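Local coordinates for protein glycosyl hydrolase family 26 (Bacteroides ovatus, PDB 4ZXO) that probably hydrolyses internal beta-1,4-mannosidic linkages of galactomannan, acting as a family 26 beta-mannanase in the breakdown of this polysaccharide, at residues A[48-60]-A[324-336]. Sequence-based numbering, arbitrary orientation.
Sequences SDVKSVCGAYPGV and FVKFSRSPKILFV. With K (potassium ion), chain B.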
ATOM      1  N   SER A  48      13.673   1.851  13.175  1.00 14.57           N
ATOM      2  CA  SER A  48      12.783   0.967  12.416  1.00 13.91           C
ATOM      3  C   SER A  48      12.644  -0.322  13.196  1.00 13.57           C
ATOM      4  O   SER A  48      13.688  -0.926  13.514  1.00 14.13           O
ATOM      5  CB  SER A  48      13.377   0.659  11.053  1.00 13.95           C
ATOM      6  OG  SER A  48      12.844  -0.560  10.531  1.00 13.96           O
ATOM      7  N   ASP A  49      11.420  -0.773  13.537  1.00 13.58           N
ATOM      8  CA  ASP A  49      11.350  -2.056  14.259  1.00 12.96           C
ATOM      9  C   ASP A  49      11.876  -3.188  13.363  1.00 13.69           C
ATOM     10  O   ASP A  49      12.500  -4.157  13.860  1.00 14.39           O
ATOM     11  CB  ASP A  49       9.938  -2.362  14.694  1.00 13.02           C
ATOM     12  CG  ASP A  49       9.552  -1.639  15.956  1.00 13.41           C
ATOM     13  OD1 ASP A  49      10.426  -0.970  16.577  1.00 14.85           O
ATOM     14  OD2 ASP A  49       8.391  -1.819  16.364  1.00 14.13           O
ATOM     15  N   VAL A  50      11.639  -3.094  12.061  1.00 13.63           N
ATOM     16  CA  VAL A  50      12.184  -4.116  11.150  1.00 12.56           C
ATOM     17  C   VAL A  50      13.716  -4.148  11.140  1.00 14.06           C
ATOM     18  O   VAL A  50      14.324  -5.208  11.333  1.00 14.11           O
ATOM     19  CB  VAL A  50      11.629  -3.905   9.710  1.00 10.60           C
ATOM     20  CG1 VAL A  50      12.370  -4.765   8.705  1.00 10.62           C
ATOM     21  CG2 VAL A  50      10.142  -4.264   9.733  1.00 11.35           C
ATOM     22  N   LYS A  51      14.341  -2.990  10.987  1.00 13.63           N
ATOM     23  CA  LYS A  51      15.787  -2.953  11.003  1.00 13.91           C
ATOM     24  C   LYS A  51      16.329  -3.362  12.360  1.00 15.53           C
ATOM     25  O   LYS A  51      17.335  -4.066  12.442  1.00 16.66           O
ATOM     26  CB  LYS A  51      16.275  -1.537  10.612  1.00 14.93           C
ATOM     27  CG  LYS A  51      17.809  -1.407  10.485  1.00 18.12           C
ATOM     28  CD  LYS A  51      18.166  -0.041   9.960  1.00 21.85           C
ATOM     29  CE  LYS A  51      19.675   0.214   9.940  1.00 26.41           C
ATOM     30  NZ  LYS A  51      20.103   0.755  11.274  1.00 28.69           N
ATOM     31  N   SER A  52      15.644  -2.985  13.445  1.00 15.44           N
ATOM     32  CA  SER A  52      16.139  -3.357  14.787  1.00 16.94           C
ATOM     33  C   SER A  52      16.165  -4.856  14.949  1.00 16.29           C
ATOM     34  O   SER A  52      16.969  -5.368  15.739  1.00 17.72           O
ATOM     35  CB  SER A  52      15.268  -2.749  15.887  1.00 17.83           C
ATOM     36  OG  SER A  52      15.458  -1.366  15.941  1.00 18.51           O
ATOM     37  N   VAL A  53      15.301  -5.570  14.215  1.00 15.48           N
ATOM     38  CA  VAL A  53      15.317  -7.042  14.333  1.00 15.55           C
ATOM     39  C   VAL A  53      16.256  -7.713  13.344  1.00 16.83           C
ATOM     40  O   VAL A  53      17.095  -8.533  13.723  1.00 18.47           O
ATOM     41  CB  VAL A  53      13.903  -7.638  14.175  1.00 14.57           C
ATOM     42  CG1 VAL A  53      13.923  -9.194  14.053  1.00 14.99           C
ATOM     43  CG2 VAL A  53      13.050  -7.194  15.329  1.00 15.78           C
ATOM     44  N   CYS A  54      16.158  -7.365  12.076  1.00 17.27           N
ATOM     45  CA  CYS A  54      16.921  -8.090  11.073  1.00 17.06           C
ATOM     46  C   CYS A  54      18.131  -7.333  10.524  1.00 17.53           C
ATOM     47  O   CYS A  54      18.912  -7.954   9.811  1.00 17.98           O
ATOM     48  CB  CYS A  54      16.029  -8.498   9.885  1.00 18.10           C
ATOM     49  SG  CYS A  54      15.623  -7.112   8.719  1.00 18.02           S
ATOM     50  N   GLY A  55      18.290  -6.044  10.840  1.00 16.60           N
ATOM     51  CA  GLY A  55      19.477  -5.314  10.453  1.00 16.01           C
ATOM     52  C   GLY A  55      19.374  -4.552   9.155  1.00 16.09           C
ATOM     53  O   GLY A  55      20.326  -3.854   8.792  1.00 17.58           O
ATOM     54  N   ALA A  56      18.268  -4.681   8.426  1.00 14.16           N
ATOM     55  CA  ALA A  56      18.105  -3.851   7.229  1.00 13.81           C
ATOM     56  C   ALA A  56      16.742  -3.199   7.213  1.00 12.70           C
ATOM     57  O   ALA A  56      15.762  -3.748   7.721  1.00 13.07           O
ATOM     58  CB  ALA A  56      18.248  -4.661   5.984  1.00 13.98           C
ATOM     59  N   TYR A  57      16.679  -2.055   6.554  1.00 12.49           N
ATOM     60  CA  TYR A  57      15.377  -1.444   6.307  1.00 13.30           C
ATOM     61  C   TYR A  57      14.520  -2.288   5.318  1.00 12.46           C
ATOM     62  O   TYR A  57      15.047  -2.922   4.397  1.00 14.62           O
ATOM     63  CB  TYR A  57      15.541  -0.046   5.740  1.00 13.44           C
ATOM     64  CG  TYR A  57      16.074   0.964   6.693  1.00 15.69           C
ATOM     65  CD1 TYR A  57      15.289   1.443   7.745  1.00 15.78           C
ATOM     66  CD2 TYR A  57      17.377   1.445   6.558  1.00 16.68           C
ATOM     67  CE1 TYR A  57      15.781   2.429   8.623  1.00 16.45           C
ATOM     68  CE2 TYR A  57      17.877   2.404   7.438  1.00 18.03           C
ATOM     69  CZ  TYR A  57      17.073   2.900   8.440  1.00 18.14           C
ATOM     70  OH  TYR A  57      17.597   3.829   9.298  1.00 20.09           O
ATOM     71  N   PRO A  58      13.185  -2.295   5.494  1.00 11.79           N
ATOM     72  CA  PRO A  58      12.320  -3.000   4.541  1.00 10.87           C
ATOM     73  C   PRO A  58      12.436  -2.346   3.132  1.00 11.06           C
ATOM     74  O   PRO A  58      12.663  -1.140   2.994  1.00 11.08           O
ATOM     75  CB  PRO A  58      10.930  -2.840   5.144  1.00 11.62           C
ATOM     76  CG  PRO A  58      11.011  -1.621   5.961  1.00 12.03           C
ATOM     77  CD  PRO A  58      12.403  -1.613   6.541  1.00 11.41           C
ATOM     78  N   GLY A  59      12.307  -3.170   2.104  1.00  9.72           N
ATOM     79  CA  GLY A  59      12.360  -2.689   0.737  1.00  8.97           C
ATOM     80  C   GLY A  59      11.226  -1.726   0.410  1.00  9.17           C
ATOM     81  O   GLY A  59      11.353  -0.882  -0.473  1.00 10.44           O
ATOM     82  N   VAL A  60      10.092  -1.867   1.102  1.00  9.25           N
ATOM     83  CA  VAL A  60       8.945  -0.956   0.923  1.00  8.10           C
ATOM     84  C   VAL A  60       8.567  -0.355   2.262  1.00  7.83           C
ATOM     85  O   VAL A  60       8.528  -1.056   3.290  1.00  9.51           O
ATOM     86  CB  VAL A  60       7.714  -1.700   0.406  1.00  8.48           C
ATOM     87  CG1 VAL A  60       6.532  -0.732   0.229  1.00  9.06           C
ATOM     88  CG2 VAL A  60       7.993  -2.438  -0.930  1.00  9.16           C
ATOM     89  N   PHE A 324      11.631 -14.178  12.102  1.00 13.19           N
ATOM     90  CA  PHE A 324      11.660 -13.108  11.122  1.00 12.71           C
ATOM     91  C   PHE A 324      13.081 -12.931  10.564  1.00 13.17           C
ATOM     92  O   PHE A 324      13.256 -12.654   9.375  1.00 12.86           O
ATOM     93  CB  PHE A 324      11.179 -11.805  11.750  1.00 12.90           C
ATOM     94  CG  PHE A 324      11.156 -10.663  10.781  1.00 12.94           C
ATOM     95  CD1 PHE A 324      10.151 -10.570   9.820  1.00 12.46           C
ATOM     96  CD2 PHE A 324      12.168  -9.721  10.782  1.00 14.75           C
ATOM     97  CE1 PHE A 324      10.127  -9.517   8.917  1.00 13.82           C
ATOM     98  CE2 PHE A 324      12.175  -8.666   9.847  1.00 15.24           C
ATOM     99  CZ  PHE A 324      11.122  -8.562   8.925  1.00 14.56           C
ATOM    100  N   VAL A 325      14.089 -13.041  11.430  1.00 12.85           N
ATOM    101  CA  VAL A 325      15.468 -12.949  10.925  1.00 14.02           C
ATOM    102  C   VAL A 325      15.709 -14.051   9.876  1.00 15.11           C
ATOM    103  O   VAL A 325      16.235 -13.773   8.812  1.00 14.82           O
ATOM    104  CB  VAL A 325      16.510 -13.049  12.039  1.00 13.56           C
ATOM    105  CG1 VAL A 325      17.942 -13.153  11.412  1.00 14.37           C
ATOM    106  CG2 VAL A 325      16.438 -11.783  12.940  1.00 13.49           C
ATOM    107  N   LYS A 326      15.287 -15.285  10.174  1.00 15.49           N
ATOM    108  CA  LYS A 326      15.452 -16.383   9.238  1.00 16.33           C
ATOM    109  C   LYS A 326      14.694 -16.116   7.911  1.00 14.83           C
ATOM    110  O   LYS A 326      15.196 -16.365   6.812  1.00 15.27           O
ATOM    111  CB  LYS A 326      14.976 -17.681   9.891  1.00 20.38           C
ATOM    112  CG  LYS A 326      15.038 -18.925   9.021  1.00 25.17           C
ATOM    113  CD  LYS A 326      14.746 -20.190   9.874  1.00 29.59           C
ATOM    114  CE  LYS A 326      14.072 -21.341   9.115  1.00 33.23           C
ATOM    115  NZ  LYS A 326      14.807 -21.662   7.863  1.00 35.66           N
ATOM    116  N   PHE A 327      13.464 -15.639   8.044  1.00 13.95           N
ATOM    117  CA  PHE A 327      12.661 -15.226   6.885  1.00 12.88           C
ATOM    118  C   PHE A 327      13.376 -14.185   6.044  1.00 13.22           C
ATOM    119  O   PHE A 327      13.396 -14.257   4.812  1.00 13.32           O
ATOM    120  CB  PHE A 327      11.341 -14.690   7.431  1.00 12.91           C
ATOM    121  CG  PHE A 327      10.474 -13.916   6.465  1.00 13.15           C
ATOM    122  CD1 PHE A 327       9.567 -14.569   5.618  1.00 13.01           C
ATOM    123  CD2 PHE A 327      10.553 -12.525   6.424  1.00 12.70           C
ATOM    124  CE1 PHE A 327       8.707 -13.831   4.778  1.00 12.43           C
ATOM    125  CE2 PHE A 327       9.725 -11.781   5.555  1.00 12.85           C
ATOM    126  CZ  PHE A 327       8.797 -12.444   4.731  1.00 13.01           C
ATOM    127  N   SER A 328      13.988 -13.220   6.724  1.00 14.28           N
ATOM    128  CA  SER A 328      14.640 -12.117   6.025  1.00 14.97           C
ATOM    129  C   SER A 328      15.826 -12.613   5.231  1.00 15.98           C
ATOM    130  O   SER A 328      16.160 -12.003   4.249  1.00 16.34           O
ATOM    131  CB  SER A 328      15.087 -11.009   6.985  1.00 14.94           C
ATOM    132  OG  SER A 328      16.254 -11.362   7.721  1.00 14.89           O
ATOM    133  N   ARG A 329      16.389 -13.736   5.633  1.00 16.10           N
ATOM    134  CA  ARG A 329      17.529 -14.280   4.944  1.00 16.25           C
ATOM    135  C   ARG A 329      17.151 -15.109   3.712  1.00 15.90           C
ATOM    136  O   ARG A 329      18.042 -15.564   2.985  1.00 17.40           O
ATOM    137  CB  ARG A 329      18.328 -15.097   5.961  1.00 16.34           C
ATOM    138  CG  ARG A 329      19.005 -14.201   6.965  1.00 17.56           C
ATOM    139  CD  ARG A 329      19.718 -14.917   8.053  1.00 18.89           C
ATOM    140  NE  ARG A 329      20.377 -13.932   8.904  1.00 20.44           N
ATOM    141  CZ  ARG A 329      20.803 -14.183  10.133  1.00 23.04           C
ATOM    142  NH1 ARG A 329      20.674 -15.399  10.624  1.00 23.24           N
ATOM    143  NH2 ARG A 329      21.378 -13.224  10.854  1.00 24.39           N
ATOM    144  N   SER A 330      15.862 -15.336   3.477  1.00 15.37           N
ATOM    145  CA  SER A 330      15.430 -16.033   2.273  1.00 15.31           C
ATOM    146  C   SER A 330      15.866 -15.239   1.060  1.00 16.50           C
ATOM    147  O   SER A 330      15.725 -14.002   1.047  1.00 15.55           O
ATOM    148  CB  SER A 330      13.903 -16.175   2.244  1.00 17.44           C
ATOM    149  OG  SER A 330      13.527 -16.622   0.940  1.00 19.02           O
ATOM    150  N   PRO A 331      16.353 -15.922   0.029  1.00 18.39           N
ATOM    151  CA  PRO A 331      16.803 -15.140  -1.121  1.00 19.63           C
ATOM    152  C   PRO A 331      15.583 -14.552  -1.860  1.00 19.77           C
ATOM    153  O   PRO A 331      15.685 -13.654  -2.705  1.00 20.58           O
ATOM    154  CB  PRO A 331      17.594 -16.170  -1.978  1.00 20.96           C
ATOM    155  CG  PRO A 331      17.164 -17.529  -1.498  1.00 21.49           C
ATOM    156  CD  PRO A 331      16.603 -17.380  -0.089  1.00 19.56           C
ATOM    157  N   LYS A 332      14.411 -15.062  -1.534  1.00 18.79           N
ATOM    158  CA  LYS A 332      13.172 -14.590  -2.164  1.00 19.40           C
ATOM    159  C   LYS A 332      12.699 -13.277  -1.608  1.00 16.60           C
ATOM    160  O   LYS A 332      11.814 -12.674  -2.193  1.00 18.17           O
ATOM    161  CB  LYS A 332      12.084 -15.654  -2.007  1.00 23.46           C
ATOM    162  CG  LYS A 332      12.556 -16.957  -2.627  1.00 28.16           C
ATOM    163  CD  LYS A 332      11.570 -18.094  -2.491  1.00 31.18           C
ATOM    164  CE  LYS A 332      12.100 -19.318  -3.249  1.00 33.04           C
ATOM    165  NZ  LYS A 332      11.194 -20.465  -3.067  1.00 34.60           N
ATOM    166  N   ILE A 333      13.244 -12.830  -0.474  1.00 14.04           N
ATOM    167  CA  ILE A 333      12.653 -11.661   0.179  1.00 12.53           C
ATOM    168  C   ILE A 333      13.652 -10.540   0.249  1.00 13.42           C
ATOM    169  O   ILE A 333      14.770 -10.765   0.766  1.00 14.91           O
ATOM    170  CB  ILE A 333      12.186 -11.995   1.634  1.00 12.44           C
ATOM    171  CG1 ILE A 333      11.285 -13.236   1.697  1.00 12.05           C
ATOM    172  CG2 ILE A 333      11.456 -10.805   2.358  1.00 13.65           C
ATOM    173  CD1 ILE A 333      10.003 -13.146   0.915  1.00 12.74           C
ATOM    174  N   LEU A 334      13.259  -9.345  -0.212  1.00 11.80           N
ATOM    175  CA  LEU A 334      14.219  -8.295  -0.487  1.00 10.95           C
ATOM    176  C   LEU A 334      14.066  -7.107   0.470  1.00 12.00           C
ATOM    177  O   LEU A 334      12.968  -6.578   0.696  1.00 12.78           O
ATOM    178  CB  LEU A 334      14.090  -7.798  -1.910  1.00 10.91           C
ATOM    179  CG  LEU A 334      14.141  -8.844  -3.013  1.00 10.98           C
ATOM    180  CD1 LEU A 334      13.795  -8.173  -4.337  1.00 12.44           C
ATOM    181  CD2 LEU A 334      15.469  -9.542  -3.085  1.00 12.96           C
ATOM    182  N   PHE A 335      15.194  -6.665   0.985  1.00 12.56           N
ATOM    183  CA  PHE A 335      15.290  -5.542   1.893  1.00 12.59           C
ATOM    184  C   PHE A 335      16.268  -4.580   1.256  1.00 12.56           C
ATOM    185  O   PHE A 335      17.087  -4.974   0.396  1.00 13.39           O
ATOM    186  CB  PHE A 335      15.811  -5.972   3.311  1.00 12.91           C
ATOM    187  CG  PHE A 335      14.862  -6.842   4.058  1.00 12.93           C
ATOM    188  CD1 PHE A 335      14.127  -6.335   5.140  1.00 11.57           C
ATOM    189  CD2 PHE A 335      14.700  -8.194   3.696  1.00 13.37           C
ATOM    190  CE1 PHE A 335      13.213  -7.146   5.842  1.00 11.06           C
ATOM    191  CE2 PHE A 335      13.794  -9.000   4.385  1.00 13.99           C
ATOM    192  CZ  PHE A 335      13.027  -8.474   5.454  1.00 12.70           C
ATOM    193  N   VAL A 336      16.270  -3.347   1.726  1.00 12.43           N
ATOM    194  CA  VAL A 336      17.283  -2.397   1.287  1.00 12.68           C
ATOM    195  C   VAL A 336      18.687  -2.949   1.477  1.00 13.86           C
ATOM    196  O   VAL A 336      18.987  -3.495   2.547  1.00 15.06           O
ATOM    197  CB  VAL A 336      17.124  -1.084   2.058  1.00 14.27           C
ATOM    198  CG1 VAL A 336      18.311  -0.184   1.807  1.00 16.08           C
ATOM    199  CG2 VAL A 336      15.791  -0.389   1.634  1.00 14.48           C
TER
HETATM  200  K     K B 401      16.763 -11.640   1.784  1.00 31.56           K
HETATM  201  O   HOH W   1      19.070  -1.555   4.976  1.00 25.14           O
HETATM  202  O   HOH W   2      18.921 -13.113   1.575  1.00 46.14           O
HETATM  203  O   HOH W   3      19.692 -10.709   1.229  1.00 22.91           O
HETATM  204  O   HOH W   4      17.728  -9.522   2.564  1.00 37.73           O
HETATM  205  O   HOH W   5      18.199 -11.200  -0.505  1.00 47.88           O
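Phe324 meets Val50, Val53 and Cys54 where two helical segments of a TIM-barrel glycoside hydrolase, 324-328 and 49-54, cross almost perpendicularly (89°) beside the barrel strand 27-32. With CG anti to the backbone N (chi1 -179°), its ring reaches the other helix: Val50 CG1 lies at the ring edge, 4.0 Å from Phe324 CZ, while Val53 CG1 comes in obliquely at CD2. Trp282 and Phe29 each make edge-to-face contacts with the same ring. One residue on, the CG2 branch of Val325 rests against Val53, at 3.8 Å from Val53 CG1 and also beside the carbonyl oxygen of Val53, while Val325 CG1 lies over the centre of one face of the Arg329 guanidinium. Ser328 turns OG back onto Val325 O in a short hydrogen bond and packs this side chain against Cys54 CB. Ser328 O binds a potassium ion together with the carbonyl oxygens of Ser330 and Ile333, which the type I turn from Ser330 to Ile333, with an ST turn at Ser330, places on the metal at the start of strand 333-334; three waters coordinate closely and a fourth is more distant. Beyond it, Phe335 lies between the helix crossing and the loop leading to strand 60-64. Val50 CG1 meets the Phe335 ring edge in plane, and Cys54 SG approaches obliquely, 4.3 Å from the ring centroid and 34° off its normal. Ala56 CB packs on Phe335 CB. At Val336 the backbones join through a hydrogen bond from Val336 N to Tyr57 O, reinforced by a water that accepts from Tyr57 N and donates to Val336 O, while Val336 CG2 sits 3.5 Å from Pro58 O.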